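Local coordinates for SnoaL-like domain-containing protein (PDB 3H3H) that is of unknown function but has a SnoaL-like domain of the NTF2 clan, a fold whose curved sheet and helices commonly enclose a ligand pocket, at residues Q12-W17 against D87-H92; E16-W21 against L75-I80. One frame throughout, in Å; residues are numbered along the deposited sequence. Where two conformers were deposited one is given.

In the fold
Interaction 1 and interaction 2 start from the same helix, 7-22, with centres about 10 Å apart. The first reaches strand 88-94; the second reaches its antiparallel neighbour, strand 78-84, and the loop that leads into it. Trp17 belongs to both, touching Ile91 in the first and Phe77 in the second. The contacts also meet directly: Ile80 N lies 2.9 Å from His92 O, a probable hydrogen bond, and Ser14 CB packs 3.5 Å from Trp79 CZ2. Between nearest atoms, unidentified ligand comes within about 4 Å of the Trp17 side chain and of that of Trp21, consistent with a pocket here; MES, probably from the crystallisation liquor, comes within about 3 Å of the Trp79 side chain.

Interaction 1 (Q12-W17 against D87-H92); sequences QFSREW and DSVAIH
The Phe13 ring carries CB of Trp17 on one face, 4.2 Å above its plane and offset toward the rim, while Phe105 and Phe107 of strand 100-107 meet this ring edge-to-face. Ile91 approaches both rings obliquely with its terminal methyl: Ile91 CD1 lies 3.7 Å from Phe13 CE2 and 3.8 Å from Trp17 CE3. Both rings have CG anti to the backbone N (chi1 170° in Phe13), so, one helical turn apart, they lean the same way over the strand. The extended chain of Ile91 (chi2 -178°) carries CD1 out to them, a task suited to a long, slender aliphatic residue. Small Ser14 suits the point where the backbones are nearest, its CA 6.6 Å from Ile91 CA; its OG is 3.5 Å from Ile91 CG1, and hydrogen bonds with Ala10 O and Thr82 OG1 satisfy this buried hydroxyl. Val89, two residues back on the same strand face, brings CG1 to 4.3 Å from Phe13 CD2. NE1 of Trp17 is likewise satisfied, by Tyr33 OH. Helix segment 12-17 and strand segment 88-92, their axes 9.5 Å apart and crossing at -48°, form helix-on-sheet packing of an NTF2-like alpha+beta fold, the N-terminal helix lying across the curved sheet.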
loop_
_atom_site.group_PDB
_atom_site.type_symbol
_atom_site.label_atom_id
_atom_site.label_comp_id
_atom_site.label_asym_id
_atom_site.label_seq_id
_atom_site.Cartn_x
_atom_site.Cartn_y
_atom_site.Cartn_z
ATOM N N GLN B 12 4.042 -3.238 -16.027
ATOM C CA GLN B 12 4.573 -4.485 -16.538
ATOM C C GLN B 12 4.759 -5.465 -15.364
ATOM O O GLN B 12 4.521 -6.676 -15.495
ATOM C CB GLN B 12 5.878 -4.240 -17.313
ATOM C CG GLN B 12 6.454 -5.481 -17.998
ATOM C CD GLN B 12 5.483 -6.122 -18.973
ATOM O OE1 GLN B 12 4.586 -5.458 -19.509
ATOM N NE2 GLN B 12 5.681 -7.417 -19.240
ATOM N N PHE B 13 5.229 -4.950 -14.234
ATOM C CA PHE B 13 5.329 -5.766 -13.047
ATOM C C PHE B 13 3.938 -6.300 -12.694
ATOM O O PHE B 13 3.740 -7.468 -12.358
ATOM C CB PHE B 13 5.898 -4.981 -11.853
ATOM C CG PHE B 13 5.795 -5.719 -10.551
ATOM C CD1 PHE B 13 6.664 -6.735 -10.249
ATOM C CD2 PHE B 13 4.819 -5.393 -9.639
ATOM C CE1 PHE B 13 6.517 -7.463 -9.082
ATOM C CE2 PHE B 13 4.693 -6.123 -8.421
ATOM C CZ PHE B 13 5.516 -7.129 -8.171
ATOM N N SER B 14 2.959 -5.418 -12.641
ATOM C CA SER B 14 1.604 -5.827 -12.273
ATOM C C SER B 14 1.043 -6.914 -13.220
ATOM O O SER B 14 0.466 -7.887 -12.788
ATOM C CB SER B 14 0.700 -4.602 -12.248
ATOM O OG SER B 14 1.158 -3.668 -11.308
ATOM N N ARG B 15 1.205 -6.722 -14.516
ATOM C CA ARG B 15 0.700 -7.685 -15.481
ATOM C C ARG B 15 1.412 -9.032 -15.350
ATOM O O ARG B 15 0.774 -10.076 -15.453
ATOM C CB ARG B 15 0.815 -7.128 -16.912
ATOM C CG ARG B 15 0.358 -8.082 -18.009
ATOM C CD ARG B 15 -1.079 -7.874 -18.514
ATOM N NE ARG B 15 -1.248 -8.596 -19.762
ATOM C CZ ARG B 15 -1.135 -8.042 -20.967
ATOM N NH1 ARG B 15 -1.280 -8.782 -22.058
ATOM N NH2 ARG B 15 -0.884 -6.745 -21.082
ATOM N N GLU B 16 2.719 -9.031 -15.099
ATOM C CA GLU B 16 3.435 -10.291 -14.949
ATOM C C GLU B 16 3.046 -10.943 -13.643
ATOM O O GLU B 16 2.842 -12.137 -13.628
ATOM C CB GLU B 16 4.952 -10.111 -15.024
ATOM C CG GLU B 16 5.386 -9.595 -16.334
ATOM C CD GLU B 16 6.896 -9.349 -16.430
ATOM O OE1 GLU B 16 7.621 -9.381 -15.427
ATOM O OE2 GLU B 16 7.359 -9.054 -17.530
ATOM N N TRP B 17 2.921 -10.166 -12.557
ATOM C CA TRP B 17 2.635 -10.737 -11.248
ATOM C C TRP B 17 1.239 -11.331 -11.243
ATOM O O TRP B 17 1.041 -12.457 -10.787
ATOM C CB TRP B 17 2.727 -9.643 -10.151
ATOM C CG TRP B 17 2.612 -10.142 -8.798
ATOM C CD1 TRP B 17 3.621 -10.588 -7.975
ATOM C CD2 TRP B 17 1.439 -10.108 -8.006
ATOM N NE1 TRP B 17 3.099 -10.954 -6.757
ATOM C CE2 TRP B 17 1.780 -10.589 -6.719
ATOM C CE3 TRP B 17 0.120 -9.744 -8.264
ATOM C CZ2 TRP B 17 0.837 -10.741 -5.706
ATOM C CZ3 TRP B 17 -0.808 -9.845 -7.221
ATOM C CH2 TRP B 17 -0.456 -10.360 -5.980
ATOM N N ASP B 87 9.592 3.800 -3.994
ATOM C CA ASP B 87 10.301 2.551 -4.268
ATOM C C ASP B 87 9.314 1.399 -4.239
ATOM O O ASP B 87 9.724 0.221 -4.211
ATOM C CB ASP B 87 11.402 2.319 -3.239
ATOM C CG ASP B 87 10.878 1.917 -1.848
ATOM O OD1 ASP B 87 9.650 1.899 -1.571
ATOM O OD2 ASP B 87 11.748 1.591 -1.015
ATOM N N SER B 88 8.028 1.724 -4.361
ATOM C CA SER B 88 6.996 0.707 -4.243
ATOM C C SER B 88 5.926 0.834 -5.327
ATOM O O SER B 88 5.761 1.926 -5.956
ATOM C CB SER B 88 6.360 0.748 -2.876
ATOM O OG SER B 88 5.832 2.019 -2.532
ATOM N N VAL B 89 5.266 -0.293 -5.558
ATOM C CA VAL B 89 4.119 -0.398 -6.446
ATOM C C VAL B 89 3.005 -0.966 -5.596
ATOM O O VAL B 89 3.230 -1.857 -4.783
ATOM C CB VAL B 89 4.430 -1.314 -7.634
ATOM C CG1 VAL B 89 3.216 -1.639 -8.454
ATOM C CG2 VAL B 89 5.478 -0.618 -8.549
ATOM N N ALA B 90 1.800 -0.477 -5.789
ATOM C CA ALA B 90 0.631 -1.019 -5.094
ATOM C C ALA B 90 -0.264 -1.609 -6.126
ATOM O O ALA B 90 -0.632 -0.917 -7.085
ATOM C CB ALA B 90 -0.144 0.094 -4.360
ATOM N N ILE B 91 -0.564 -2.892 -5.985
ATOM C CA ILE B 91 -1.470 -3.567 -6.889
ATOM C C ILE B 91 -2.783 -3.764 -6.166
ATOM O O ILE B 91 -2.830 -4.421 -5.150
ATOM C CB ILE B 91 -0.939 -4.926 -7.373
ATOM C CG1 ILE B 91 0.441 -4.755 -8.069
ATOM C CG2 ILE B 91 -1.965 -5.607 -8.369
ATOM C CD1 ILE B 91 1.007 -6.113 -8.640
ATOM N N HIS B 92 -3.857 -3.251 -6.764
ATOM C CA HIS B 92 -5.200 -3.369 -6.220
ATOM C C HIS B 92 -5.847 -4.414 -7.098
ATOM O O HIS B 92 -5.853 -4.308 -8.327
ATOM C CB HIS B 92 -5.862 -1.993 -6.279
ATOM C CG HIS B 92 -7.266 -1.956 -5.798
ATOM N ND1 HIS B 92 -7.681 -2.595 -4.648
ATOM C CD2 HIS B 92 -8.352 -1.331 -6.308
ATOM C CE1 HIS B 92 -8.975 -2.371 -4.479
ATOM N NE2 HIS B 92 -9.401 -1.579 -5.449
#

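Interaction 2 (E16-W21 against L75-I80); sequences EWIDAW and LHFEWI
Phe77 is the centre of this contact, set among Trp17, Ile18 and Trp21. Its CE2 sits over one face of the Trp21 indole, 3.5 Å from Trp21 CG and offset toward the rim, with the phenyl and five-membered ring planes oblique at 33°. Phe77 CE2 is also 3.9 Å from Trp17 CH2; these planes are nearly parallel but slid apart, so that the rings barely overlap. The two indoles meet in turn, Trp21 CD1 lying over the centre of one Trp17 face. Broad, flat side chains suit such a cluster because each can meet several neighbours at once. Ile18 fills the next position: its CD1 comes to the phenyl edge, 4.0 Å from Phe77 CB, and its CG1 lies 3.9 Å from Trp79 CB. Its bent chain (chi1 -69°, chi2 -73°) lets a branched aliphatic residue bridge these two aromatics. Leu75 borders Trp21, with CD2 3.7 Å from Trp21 O. Asn22, at the end of helix 7-22, anchors the incoming chain by accepting a hydrogen bond from Phe77 N. The helix thus packs against the approach to edge strand 78-84, with Tyr93 of strand 88-94 beside Phe77, and Trp65 of helix 58-71 and Ile29 of helix 26-30 beside Trp21.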
loop_
_atom_site.group_PDB
_atom_site.type_symbol
_atom_site.label_atom_id
_atom_site.label_comp_id
_atom_site.label_asym_id
_atom_site.label_seq_id
_atom_site.Cartn_x
_atom_site.Cartn_y
_atom_site.Cartn_z
ATOM N N GLU B 16 2.719 -9.031 -15.099
ATOM C CA GLU B 16 3.435 -10.291 -14.949
ATOM C C GLU B 16 3.046 -10.943 -13.643
ATOM O O GLU B 16 2.842 -12.137 -13.628
ATOM C CB GLU B 16 4.952 -10.111 -15.024
ATOM C CG GLU B 16 5.386 -9.595 -16.334
ATOM C CD GLU B 16 6.896 -9.349 -16.430
ATOM O OE1 GLU B 16 7.621 -9.381 -15.427
ATOM O OE2 GLU B 16 7.359 -9.054 -17.530
ATOM N N TRP B 17 2.921 -10.166 -12.557
ATOM C CA TRP B 17 2.635 -10.737 -11.248
ATOM C C TRP B 17 1.239 -11.331 -11.243
ATOM O O TRP B 17 1.041 -12.457 -10.787
ATOM C CB TRP B 17 2.727 -9.643 -10.151
ATOM C CG TRP B 17 2.612 -10.142 -8.798
ATOM C CD1 TRP B 17 3.621 -10.588 -7.975
ATOM C CD2 TRP B 17 1.439 -10.108 -8.006
ATOM N NE1 TRP B 17 3.099 -10.954 -6.757
ATOM C CE2 TRP B 17 1.780 -10.589 -6.719
ATOM C CE3 TRP B 17 0.120 -9.744 -8.264
ATOM C CZ2 TRP B 17 0.837 -10.741 -5.706
ATOM C CZ3 TRP B 17 -0.808 -9.845 -7.221
ATOM C CH2 TRP B 17 -0.456 -10.360 -5.980
ATOM N N ILE B 18 0.249 -10.596 -11.754
ATOM C CA ILE B 18 -1.119 -11.115 -11.855
ATOM C C ILE B 18 -1.152 -12.376 -12.739
ATOM O O ILE B 18 -1.744 -13.387 -12.379
ATOM C CB ILE B 18 -2.057 -10.061 -12.422
ATOM C CG1 ILE B 18 -2.257 -8.928 -11.432
ATOM C CG2 ILE B 18 -3.440 -10.665 -12.842
ATOM C CD1 ILE B 18 -3.127 -9.259 -10.241
ATOM N N ASP B 19 -0.488 -12.297 -13.864
ATOM C CA ASP B 19 -0.494 -13.435 -14.794
ATOM C C ASP B 19 0.193 -14.626 -14.172
ATOM O O ASP B 19 -0.237 -15.744 -14.429
ATOM C CB ASP B 19 0.173 -13.074 -16.100
ATOM C CG ASP B 19 -0.699 -12.172 -16.973
ATOM O OD1 ASP B 19 -1.866 -11.911 -16.633
ATOM O OD2 ASP B 19 -0.203 -11.710 -18.000
ATOM N N ALA B 20 1.237 -14.418 -13.371
ATOM C CA ALA B 20 1.978 -15.542 -12.789
ATOM C C ALA B 20 1.098 -16.274 -11.765
ATOM O O ALA B 20 1.039 -17.513 -11.734
ATOM C CB ALA B 20 3.274 -15.075 -12.138
ATOM N N TRP B 21 0.416 -15.513 -10.924
ATOM C CA TRP B 21 -0.541 -16.073 -10.002
ATOM C C TRP B 21 -1.648 -16.824 -10.729
ATOM O O TRP B 21 -1.972 -17.965 -10.394
ATOM C CB TRP B 21 -1.121 -14.976 -9.097
ATOM C CG TRP B 21 -0.163 -14.719 -7.945
ATOM C CD1 TRP B 21 0.749 -13.720 -7.842
ATOM C CD2 TRP B 21 -0.035 -15.517 -6.771
ATOM N NE1 TRP B 21 1.430 -13.836 -6.675
ATOM C CE2 TRP B 21 0.963 -14.923 -5.993
ATOM C CE3 TRP B 21 -0.674 -16.665 -6.289
ATOM C CZ2 TRP B 21 1.377 -15.455 -4.799
ATOM C CZ3 TRP B 21 -0.265 -17.175 -5.064
ATOM C CH2 TRP B 21 0.735 -16.548 -4.334
ATOM N N LEU B 75 -7.437 -20.732 -8.345
ATOM C CA LEU B 75 -7.138 -19.408 -7.836
ATOM C C LEU B 75 -7.038 -18.431 -8.994
ATOM O O LEU B 75 -6.426 -18.715 -10.022
ATOM C CB LEU B 75 -5.788 -19.410 -7.086
ATOM C CG LEU B 75 -5.253 -18.066 -6.584
ATOM C CD1 LEU B 75 -4.346 -18.113 -5.312
ATOM C CD2 LEU B 75 -4.438 -17.337 -7.690
ATOM N N HIS B 76 -7.618 -17.250 -8.802
ATOM C CA HIS B 76 -7.614 -16.252 -9.863
ATOM C C HIS B 76 -7.717 -14.894 -9.268
ATOM O O HIS B 76 -8.595 -14.690 -8.454
ATOM C CB HIS B 76 -8.815 -16.500 -10.758
ATOM C CG HIS B 76 -8.877 -15.554 -11.913
ATOM N ND1 HIS B 76 -8.076 -15.696 -13.023
ATOM C CD2 HIS B 76 -9.603 -14.434 -12.107
ATOM C CE1 HIS B 76 -8.301 -14.696 -13.852
ATOM N NE2 HIS B 76 -9.244 -13.932 -13.335
ATOM N N PHE B 77 -6.857 -13.972 -9.713
ATOM C CA PHE B 77 -6.864 -12.590 -9.244
ATOM C C PHE B 77 -7.299 -11.705 -10.391
ATOM O O PHE B 77 -6.862 -11.917 -11.501
ATOM C CB PHE B 77 -5.469 -12.157 -8.887
ATOM C CG PHE B 77 -4.873 -12.862 -7.693
ATOM C CD1 PHE B 77 -5.660 -13.592 -6.794
ATOM C CD2 PHE B 77 -3.557 -12.728 -7.429
ATOM C CE1 PHE B 77 -5.062 -14.184 -5.683
ATOM C CE2 PHE B 77 -2.935 -13.329 -6.334
ATOM C CZ PHE B 77 -3.685 -14.032 -5.453
ATOM N N GLU B 78 -8.155 -10.722 -10.115
ATOM C CA GLU B 78 -8.512 -9.719 -11.134
ATOM C C GLU B 78 -7.811 -8.431 -10.849
ATOM O O GLU B 78 -8.093 -7.793 -9.841
ATOM C CB GLU B 78 -10.061 -9.472 -11.212
ATOM C CG GLU B 78 -10.423 -8.335 -12.143
ATOM C CD GLU B 78 -11.902 -8.199 -12.375
ATOM O OE1 GLU B 78 -12.682 -8.981 -11.803
ATOM O OE2 GLU B 78 -12.256 -7.300 -13.134
ATOM N N TRP B 79 -7.002 -7.981 -11.790
ATOM C CA TRP B 79 -6.282 -6.715 -11.654
ATOM C C TRP B 79 -7.174 -5.508 -11.828
ATOM O O TRP B 79 -7.811 -5.357 -12.871
ATOM C CB TRP B 79 -5.171 -6.683 -12.654
ATOM C CG TRP B 79 -4.286 -5.506 -12.633
ATOM C CD1 TRP B 79 -4.011 -4.692 -11.597
ATOM C CD2 TRP B 79 -3.485 -5.037 -13.735
ATOM N NE1 TRP B 79 -3.136 -3.724 -11.964
ATOM C CE2 TRP B 79 -2.790 -3.905 -13.280
ATOM C CE3 TRP B 79 -3.288 -5.469 -15.047
ATOM C CZ2 TRP B 79 -1.884 -3.210 -14.079
ATOM C CZ3 TRP B 79 -2.403 -4.744 -15.879
ATOM C CH2 TRP B 79 -1.733 -3.621 -15.395
ATOM N N ILE B 80 -7.265 -4.687 -10.798
ATOM C CA ILE B 80 -8.068 -3.453 -10.828
ATOM C C ILE B 80 -7.222 -2.227 -11.129
ATOM O O ILE B 80 -7.478 -1.542 -12.122
ATOM C CB ILE B 80 -8.860 -3.239 -9.537
ATOM C CG1 ILE B 80 -9.814 -4.420 -9.315
ATOM C CG2 ILE B 80 -9.594 -1.904 -9.577
ATOM C CD1 ILE B 80 -10.453 -4.455 -7.912
#